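Local structure of WGR domain-containing protein (Bacteroides fragilis, 2RA8) at residues K11-W16 against G30-D35; V162-V167 against N183-G188; L298-V303 against K329-K334. The protein is of unknown function but joins a WGR domain, a module probably involved in nucleic-acid binding in relatives, to a leucine-rich-repeat domain. All blocks are in the same frame, centred on the assembly; numbering follows the deposited sequence.

Contact 1. Residues K11-W16 against G30-D35; sequences KSQKFW and GKLGTD
Phe15 and Gly30 form an antiparallel hydrogen-bonded pair, and the backbone bonds here run on past the end of the ladder. Phe15 N donates to Gly30 O at 3.0 Å, and Gly30 N returns a bond to Phe15 O at 3.2 Å. Lys14 and Lys31 make the next, non-hydrogen-bonded pair, their side chains diverging. Beyond it Leu32 N reaches Gln13 O at 2.9 Å and nearly straight, 172° at the hydrogen, although Leu32 has already left the strand.

The aromatic contacts belong to Phe15. Its CG sits between the backbone N and the carbonyl carbon (chi1 72°), and the ring lies against Gly30 and the turn that follows. Gly30 N stands over one face, displaced toward the rim; Gly30 carries no side chain, and the ring comes right up to its backbone. Carbonyl oxygens line the ring edge, with Lys31 O 3.5 Å from Phe15 CE1 and Asp35 O 3.7 Å from Phe15 CZ, both near the ring plane, where the slightly positive ring hydrogens would suit them.

Apolar contact is lighter. Leu32 CD2 meets Phe15 CB at 4.1 Å, while Leu32 CG packs on the Gln13 carbonyl.

A type II turn from Lys31 to Thr34 bends the chain back round the ring. Lys31 O is gripped twice, by Thr34 N and by Thr34 OG1, the hydroxyl bond being 2.7 Å long and on a carbonyl lone pair.

This is one end of the hairpin of strands 13-21 and 24-31 in the antiparallel WGR sheet. Strand 3-8 flanks 13-21, Lys14 NZ bonds Tyr65 OH, and Tyr87 of the second subunit packs on Thr34 and Asp35.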
loop_
_atom_site.group_PDB
_atom_site.type_symbol
_atom_site.label_atom_id
_atom_site.label_comp_id
_atom_site.label_asym_id
_atom_site.label_seq_id
_atom_site.Cartn_x
_atom_site.Cartn_y
_atom_site.Cartn_z
ATOM N N LYS A 11 -12.731 6.850 -3.966
ATOM C CA LYS A 11 -12.427 5.470 -4.350
ATOM C C LYS A 11 -13.391 4.388 -3.906
ATOM O O LYS A 11 -13.581 3.405 -4.623
ATOM C CB LYS A 11 -11.022 5.116 -3.885
ATOM N N SER A 12 -14.000 4.545 -2.731
ATOM C CA SER A 12 -14.937 3.544 -2.214
ATOM C C SER A 12 -16.377 3.959 -2.251
ATOM O O SER A 12 -16.730 5.066 -1.858
ATOM C CB SER A 12 -14.595 3.183 -0.765
ATOM O OG SER A 12 -13.286 2.653 -0.670
ATOM N N GLN A 13 -17.222 3.049 -2.714
ATOM C CA GLN A 13 -18.660 3.272 -2.792
ATOM C C GLN A 13 -19.208 1.936 -2.338
ATOM O O GLN A 13 -19.570 1.089 -3.151
ATOM C CB GLN A 13 -19.073 3.566 -4.241
ATOM C CG GLN A 13 -18.455 4.851 -4.812
ATOM C CD GLN A 13 -19.113 6.112 -4.252
ATOM O OE1 GLN A 13 -18.434 7.056 -3.832
ATOM N NE2 GLN A 13 -20.442 6.130 -4.251
ATOM N N LYS A 14 -19.246 1.727 -1.028
ATOM C CA LYS A 14 -19.709 0.454 -0.510
ATOM C C LYS A 14 -20.554 0.472 0.734
ATOM O O LYS A 14 -20.706 1.507 1.390
ATOM C CB LYS A 14 -18.500 -0.476 -0.302
ATOM C CG LYS A 14 -17.248 0.205 0.197
ATOM C CD LYS A 14 -16.065 -0.771 0.201
ATOM C CE LYS A 14 -14.749 -0.070 0.504
ATOM N NZ LYS A 14 -14.772 0.607 1.828
ATOM N N PHE A 15 -21.131 -0.694 1.037
ATOM C CA PHE A 15 -21.976 -0.887 2.210
ATOM C C PHE A 15 -21.487 -2.061 3.010
ATOM O O PHE A 15 -20.794 -2.953 2.498
ATOM C CB PHE A 15 -23.449 -1.152 1.825
ATOM C CG PHE A 15 -23.682 -2.510 1.218
ATOM C CD1 PHE A 15 -23.361 -2.757 -0.113
ATOM C CD2 PHE A 15 -24.178 -3.555 1.989
ATOM C CE1 PHE A 15 -23.525 -4.026 -0.664
ATOM C CE2 PHE A 15 -24.344 -4.830 1.442
ATOM C CZ PHE A 15 -24.015 -5.061 0.113
ATOM N N TRP A 16 -21.875 -2.069 4.279
ATOM C CA TRP A 16 -21.509 -3.121 5.210
ATOM C C TRP A 16 -22.677 -3.224 6.156
ATOM O O TRP A 16 -23.102 -2.218 6.726
ATOM C CB TRP A 16 -20.231 -2.721 5.969
ATOM C CG TRP A 16 -19.753 -3.709 6.999
ATOM C CD1 TRP A 16 -18.933 -4.787 6.793
ATOM C CD2 TRP A 16 -20.060 -3.693 8.398
ATOM N NE1 TRP A 16 -18.708 -5.444 7.985
ATOM C CE2 TRP A 16 -19.384 -4.797 8.981
ATOM C CE3 TRP A 16 -20.832 -2.854 9.214
ATOM C CZ2 TRP A 16 -19.466 -5.081 10.349
ATOM C CZ3 TRP A 16 -20.912 -3.137 10.581
ATOM C CH2 TRP A 16 -20.227 -4.247 11.133
ATOM N N GLY A 30 -20.292 -5.212 0.286
ATOM C CA GLY A 30 -20.026 -5.130 -1.139
ATOM C C GLY A 30 -20.172 -3.721 -1.683
ATOM O O GLY A 30 -20.376 -2.765 -0.926
ATOM N N LYS A 31 -20.059 -3.592 -3.001
ATOM C CA LYS A 31 -20.186 -2.306 -3.669
ATOM C C LYS A 31 -21.639 -1.907 -3.661
ATOM O O LYS A 31 -22.524 -2.760 -3.796
ATOM C CB LYS A 31 -19.686 -2.421 -5.118
ATOM C CG LYS A 31 -19.657 -1.115 -5.902
ATOM C CD LYS A 31 -19.185 -1.327 -7.338
ATOM C CE LYS A 31 -17.736 -1.784 -7.403
ATOM N NZ LYS A 31 -17.305 -2.027 -8.808
ATOM N N LEU A 32 -21.909 -0.616 -3.493
ATOM C CA LEU A 32 -23.291 -0.150 -3.489
ATOM C C LEU A 32 -23.968 -0.599 -4.755
ATOM O O LEU A 32 -23.378 -0.535 -5.832
ATOM C CB LEU A 32 -23.357 1.374 -3.412
ATOM C CG LEU A 32 -22.850 2.040 -2.120
ATOM C CD1 LEU A 32 -22.649 3.531 -2.353
ATOM C CD2 LEU A 32 -23.844 1.818 -1.003
ATOM N N GLY A 33 -25.213 -1.055 -4.627
ATOM C CA GLY A 33 -25.966 -1.506 -5.783
ATOM C C GLY A 33 -25.824 -2.986 -6.103
ATOM O O GLY A 33 -26.391 -3.460 -7.086
ATOM N N THR A 34 -25.074 -3.719 -5.283
ATOM C CA THR A 34 -24.885 -5.149 -5.509
ATOM C C THR A 34 -25.262 -5.933 -4.276
ATOM O O THR A 34 -25.366 -5.376 -3.187
ATOM C CB THR A 34 -23.417 -5.481 -5.864
ATOM O OG1 THR A 34 -22.587 -5.275 -4.714
ATOM C CG2 THR A 34 -22.924 -4.594 -7.009
ATOM N N ASP A 35 -25.469 -7.235 -4.435
ATOM C CA ASP A 35 -25.824 -8.071 -3.294
ATOM C C ASP A 35 -24.634 -8.226 -2.384
ATOM O O ASP A 35 -24.786 -8.457 -1.186
ATOM C CB ASP A 35 -26.283 -9.470 -3.744
ATOM C CG ASP A 35 -27.442 -9.422 -4.721
ATOM O OD1 ASP A 35 -28.362 -8.597 -4.518
ATOM O OD2 ASP A 35 -27.438 -10.220 -5.687
#

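Contact 2. Residues V162-V167 against N183-G188; sequences VDLSPV and NNLSIG
In Asp163 chi1 of 172° sets CG anti to the backbone N, and chi2 of 26° turns OD1 to within 3.6 Å of Ser186 CB. Leu185 also holds CG anti to its backbone N. Its CD1 meets Leu164 CD1 at 3.9 Å, the two side chains crossing at a slant although the CB of Leu185 starts out away from the partner segment.

One hydrogen bond ties the backbones together: Leu164 N gives to Ser186 O at 2.8 Å, beside the single bridge between Asp163 and Ser186. The same OD1 of Asp163 takes Ser165 N at 3.1 Å, approached from above the carboxylate plane, a capping bond at the start of helix 165-169. Ser165 CB rests on Ile187 O at 3.6 Å, and Gly188, lacking a side chain, lets Ser165 OG sit close to its backbone. The hydroxyls have partners outside the two segments: Ser165 OG with Lys190 NZ, Ser186 OG with Asp212 OD2.

The contact joins successive connections between strands of the leucine-rich-repeat domain's parallel sheet, the start of helix 165-169 meeting the loop after strand 176-180. Val162 and Val167 pack on helix 125-132, Leu164 on Trp146 of strand 143-146, and Leu185 and Ile187 on Ile179 of strand 176-180.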
loop_
_atom_site.group_PDB
_atom_site.type_symbol
_atom_site.label_atom_id
_atom_site.label_comp_id
_atom_site.label_asym_id
_atom_site.label_seq_id
_atom_site.Cartn_x
_atom_site.Cartn_y
_atom_site.Cartn_z
ATOM N N VAL A 162 -1.564 21.451 -16.246
ATOM C CA VAL A 162 -1.812 22.611 -17.094
ATOM C C VAL A 162 -2.582 23.588 -16.248
ATOM O O VAL A 162 -2.795 23.347 -15.060
ATOM C CB VAL A 162 -2.678 22.251 -18.322
ATOM C CG1 VAL A 162 -1.927 21.289 -19.240
ATOM C CG2 VAL A 162 -3.982 21.630 -17.864
ATOM N N ASP A 163 -2.994 24.705 -16.828
ATOM C CA ASP A 163 -3.783 25.665 -16.069
ATOM C C ASP A 163 -5.147 25.029 -15.897
ATOM O O ASP A 163 -5.849 24.786 -16.874
ATOM C CB ASP A 163 -3.898 26.975 -16.845
ATOM C CG ASP A 163 -4.866 27.947 -16.210
ATOM O OD1 ASP A 163 -5.076 27.878 -14.980
ATOM O OD2 ASP A 163 -5.406 28.796 -16.945
ATOM N N LEU A 164 -5.529 24.721 -14.661
ATOM C CA LEU A 164 -6.833 24.099 -14.440
ATOM C C LEU A 164 -7.918 25.088 -14.073
ATOM O O LEU A 164 -9.040 24.695 -13.771
ATOM C CB LEU A 164 -6.749 23.026 -13.341
ATOM C CG LEU A 164 -5.892 21.768 -13.581
ATOM C CD1 LEU A 164 -6.090 20.793 -12.407
ATOM C CD2 LEU A 164 -6.292 21.101 -14.882
ATOM N N SER A 165 -7.610 26.380 -14.091
ATOM C CA SER A 165 -8.637 27.359 -13.739
ATOM C C SER A 165 -9.863 27.238 -14.626
ATOM O O SER A 165 -10.994 27.404 -14.159
ATOM C CB SER A 165 -8.087 28.780 -13.813
ATOM O OG SER A 165 -9.071 29.720 -13.400
ATOM N N PRO A 166 -9.674 26.950 -15.924
ATOM C CA PRO A 166 -10.860 26.831 -16.781
ATOM C C PRO A 166 -11.700 25.617 -16.461
ATOM O O PRO A 166 -12.920 25.623 -16.657
ATOM C CB PRO A 166 -10.268 26.767 -18.186
ATOM C CG PRO A 166 -9.026 27.593 -18.058
ATOM C CD PRO A 166 -8.458 27.093 -16.745
ATOM N N VAL A 167 -11.048 24.563 -15.976
ATOM C CA VAL A 167 -11.741 23.332 -15.613
ATOM C C VAL A 167 -12.544 23.569 -14.362
ATOM O O VAL A 167 -13.691 23.137 -14.265
ATOM C CB VAL A 167 -10.740 22.171 -15.383
ATOM C CG1 VAL A 167 -11.459 20.957 -14.814
ATOM C CG2 VAL A 167 -10.074 21.806 -16.706
ATOM N N ASN A 183 3.717 20.126 -11.619
ATOM C CA ASN A 183 4.499 20.719 -12.706
ATOM C C ASN A 183 3.603 21.526 -13.638
ATOM O O ASN A 183 2.690 20.980 -14.261
ATOM C CB ASN A 183 5.201 19.630 -13.536
ATOM C CG ASN A 183 6.331 18.941 -12.780
ATOM O OD1 ASN A 183 6.926 17.980 -13.280
ATOM N ND2 ASN A 183 6.638 19.432 -11.584
ATOM N N ASN A 184 3.871 22.827 -13.741
ATOM C CA ASN A 184 3.097 23.714 -14.615
ATOM C C ASN A 184 1.634 23.777 -14.240
ATOM O O ASN A 184 0.775 23.977 -15.101
ATOM C CB ASN A 184 3.208 23.252 -16.076
ATOM C CG ASN A 184 4.621 23.366 -16.624
ATOM O OD1 ASN A 184 5.088 22.490 -17.357
ATOM N ND2 ASN A 184 5.305 24.457 -16.280
ATOM N N LEU A 185 1.337 23.610 -12.956
ATOM C CA LEU A 185 -0.039 23.643 -12.491
ATOM C C LEU A 185 -0.466 25.032 -12.096
ATOM O O LEU A 185 0.337 25.827 -11.621
ATOM C CB LEU A 185 -0.217 22.711 -11.276
ATOM C CG LEU A 185 -1.519 22.863 -10.473
ATOM C CD1 LEU A 185 -2.710 22.460 -11.341
ATOM C CD2 LEU A 185 -1.472 22.013 -9.220
ATOM N N SER A 186 -1.742 25.329 -12.302
ATOM C CA SER A 186 -2.298 26.617 -11.900
ATOM C C SER A 186 -3.774 26.407 -11.689
ATOM O O SER A 186 -4.361 25.513 -12.293
ATOM C CB SER A 186 -2.073 27.683 -12.975
ATOM O OG SER A 186 -2.500 28.951 -12.502
ATOM N N ILE A 187 -4.378 27.207 -10.814
ATOM C CA ILE A 187 -5.807 27.099 -10.538
ATOM C C ILE A 187 -6.433 28.468 -10.598
ATOM O O ILE A 187 -7.609 28.642 -10.282
ATOM C CB ILE A 187 -6.086 26.479 -9.151
ATOM C CG1 ILE A 187 -5.445 27.328 -8.054
ATOM C CG2 ILE A 187 -5.573 25.044 -9.116
ATOM C CD1 ILE A 187 -5.833 26.902 -6.656
ATOM N N GLY A 188 -5.625 29.448 -10.998
ATOM C CA GLY A 188 -6.099 30.810 -11.131
ATOM C C GLY A 188 -6.212 31.599 -9.845
ATOM O O GLY A 188 -5.882 31.114 -8.755
#

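Contact 3. Residues L298-V303 against K329-K334; sequences LLLDHV and KSLPMK
Leu300 pushes one methyl, CD2, against Ser330, where it meets CB at 3.5 Å, the tightest touch between 298-303 and 329-334. The Leu300 CG lies anti to the carbonyl carbon (chi1 -68°), and although the CB leaves the backbone to one side, the methyl finishes against the other helix end.

Leu331 supplies the answering bump. Its CD2 points into the hollow between the two aliphatic side chains opposite, 4.4 Å from Leu300 CD2 and 4.5 Å from Val303 CG1. Val303 fits in turn into a shallow dip made by the chain as it leaves the helix: its CG1 lies 4.4 Å from Ser330 O and equally far from Pro332 CD, so one methyl lies loosely among a carbonyl oxygen, a leucine branch and a proline ring. Pro332 forms the exposed lip of that dip.

No hydrogen bond crosses, and the fit is loose apart from the Leu300-Ser330 touch. Both leucines have further neighbours: Leu300 also packs on Met323, Glu326 and Leu327 of helix 321-330, and Leu331 on Ile306 of the short helix 303-306.

The contact joins the C-terminal ends of helices 293-300 and 321-330 and the residues that follow them. Helices stacked side by side along a parallel sheet, here beside strands 311-313 and 334-336, are consistent with a leucine-rich-repeat solenoid.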
loop_
_atom_site.group_PDB
_atom_site.type_symbol
_atom_site.label_atom_id
_atom_site.label_comp_id
_atom_site.label_asym_id
_atom_site.label_seq_id
_atom_site.Cartn_x
_atom_site.Cartn_y
_atom_site.Cartn_z
ATOM N N LEU A 298 7.617 22.383 21.040
ATOM C CA LEU A 298 6.861 23.625 20.993
ATOM C C LEU A 298 5.428 23.409 21.406
ATOM O O LEU A 298 4.859 24.206 22.159
ATOM C CB LEU A 298 6.911 24.223 19.586
ATOM C CG LEU A 298 8.296 24.439 18.953
ATOM C CD1 LEU A 298 8.109 25.016 17.572
ATOM C CD2 LEU A 298 9.147 25.368 19.799
ATOM N N LEU A 299 4.833 22.322 20.923
ATOM C CA LEU A 299 3.453 22.008 21.261
ATOM C C LEU A 299 3.300 21.850 22.741
ATOM O O LEU A 299 2.393 22.429 23.343
ATOM C CB LEU A 299 3.006 20.715 20.584
ATOM C CG LEU A 299 2.902 20.716 19.064
ATOM C CD1 LEU A 299 2.738 19.282 18.580
ATOM C CD2 LEU A 299 1.728 21.583 18.627
ATOM N N LEU A 300 4.183 21.054 23.338
ATOM C CA LEU A 300 4.145 20.808 24.778
ATOM C C LEU A 300 4.372 22.056 25.604
ATOM O O LEU A 300 3.851 22.160 26.713
ATOM C CB LEU A 300 5.179 19.746 25.172
ATOM C CG LEU A 300 4.916 18.330 24.667
ATOM C CD1 LEU A 300 6.082 17.425 25.031
ATOM C CD2 LEU A 300 3.623 17.812 25.266
ATOM N N ASP A 301 5.153 23.001 25.077
ATOM C CA ASP A 301 5.427 24.258 25.778
ATOM C C ASP A 301 4.285 25.230 25.607
ATOM O O ASP A 301 4.304 26.329 26.164
ATOM C CB ASP A 301 6.699 24.940 25.237
ATOM C CG ASP A 301 7.980 24.183 25.578
ATOM O OD1 ASP A 301 8.026 23.499 26.620
ATOM O OD2 ASP A 301 8.956 24.296 24.807
ATOM N N HIS A 302 3.283 24.837 24.827
ATOM C CA HIS A 302 2.136 25.699 24.562
ATOM C C HIS A 302 0.845 24.933 24.478
ATOM O O HIS A 302 0.067 25.130 23.543
ATOM C CB HIS A 302 2.342 26.445 23.246
ATOM C CG HIS A 302 3.474 27.418 23.272
ATOM N ND1 HIS A 302 3.435 28.583 24.010
ATOM C CD2 HIS A 302 4.677 27.406 22.651
ATOM C CE1 HIS A 302 4.565 29.245 23.842
ATOM N NE2 HIS A 302 5.336 28.553 23.021
ATOM N N VAL A 303 0.602 24.054 25.445
ATOM C CA VAL A 303 -0.625 23.263 25.454
ATOM C C VAL A 303 -1.833 24.172 25.483
ATOM O O VAL A 303 -2.887 23.841 24.945
ATOM C CB VAL A 303 -0.678 22.332 26.680
ATOM C CG1 VAL A 303 -1.874 21.404 26.577
ATOM C CG2 VAL A 303 0.616 21.533 26.780
ATOM N N LYS A 329 0.808 11.373 26.750
ATOM C CA LYS A 329 0.313 11.670 28.091
ATOM C C LYS A 329 0.004 13.121 28.378
ATOM O O LYS A 329 -0.900 13.414 29.162
ATOM C CB LYS A 329 1.311 11.169 29.139
ATOM C CG LYS A 329 0.740 11.077 30.545
ATOM C CD LYS A 329 1.808 10.685 31.556
ATOM C CE LYS A 329 1.185 10.301 32.894
ATOM N NZ LYS A 329 0.313 11.376 33.442
ATOM N N SER A 330 0.744 14.036 27.758
ATOM C CA SER A 330 0.537 15.463 27.988
ATOM C C SER A 330 -0.513 16.130 27.115
ATOM O O SER A 330 -1.016 17.196 27.466
ATOM C CB SER A 330 1.864 16.214 27.839
ATOM O OG SER A 330 2.813 15.764 28.793
ATOM N N LEU A 331 -0.854 15.528 25.980
ATOM C CA LEU A 331 -1.872 16.120 25.110
ATOM C C LEU A 331 -3.209 15.450 25.323
ATOM O O LEU A 331 -3.319 14.228 25.259
ATOM C CB LEU A 331 -1.443 16.027 23.636
ATOM C CG LEU A 331 -0.197 16.860 23.284
ATOM C CD1 LEU A 331 0.078 16.795 21.794
ATOM C CD2 LEU A 331 -0.412 18.309 23.707
ATOM N N PRO A 332 -4.259 16.245 25.590
ATOM C CA PRO A 332 -5.608 15.718 25.828
ATOM C C PRO A 332 -6.416 15.240 24.649
ATOM O O PRO A 332 -7.360 14.474 24.827
ATOM C CB PRO A 332 -6.299 16.872 26.552
ATOM C CG PRO A 332 -5.697 18.069 25.881
ATOM C CD PRO A 332 -4.221 17.703 25.825
HETATM N N MSE A 333 -6.072 15.665 23.439
HETATM C CA MSE A 333 -6.853 15.240 22.282
HETATM C C MSE A 333 -6.205 14.140 21.490
HETATM O O MSE A 333 -5.074 13.732 21.754
HETATM C CB MSE A 333 -7.135 16.429 21.354
HETATM C CG MSE A 333 -6.012 16.777 20.384
HETATM SE SE MSE A 333 -4.329 17.227 21.217
HETATM C CE MSE A 333 -4.795 18.978 21.884
ATOM N N LYS A 334 -6.938 13.649 20.502
ATOM C CA LYS A 334 -6.454 12.584 19.648
ATOM C C LYS A 334 -5.279 13.065 18.842
ATOM O O LYS A 334 -5.283 14.191 18.339
ATOM C CB LYS A 334 -7.576 12.135 18.707
ATOM C CG LYS A 334 -7.204 11.020 17.744
ATOM C CD LYS A 334 -8.401 10.616 16.889
ATOM C CE LYS A 334 -8.072 9.442 15.979
ATOM N NZ LYS A 334 -6.961 9.755 15.040
#

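How the contacts relate
The three contacts share no element and none touches another; the centres of contacts 1 and 2 are 33 Å apart, and that of contact 3 is about 39 Å from each. Contact 1 belongs to the antiparallel WGR sheet, whereas contacts 2 and 3 lie in the segments between strands of the parallel repeat sheet, one where a helix start meets a loop, the other at two helix ends. Contacts 1 and 2 are partly buried; contact 3 is at the surface. Chemistry follows place: strand pairing with three backbone bonds and an aromatic ring in contact 1, one bond plus a helix cap in contact 2, and apolar packing without a hydrogen bond across contact 3. Only contact 1 is reached by the second subunit.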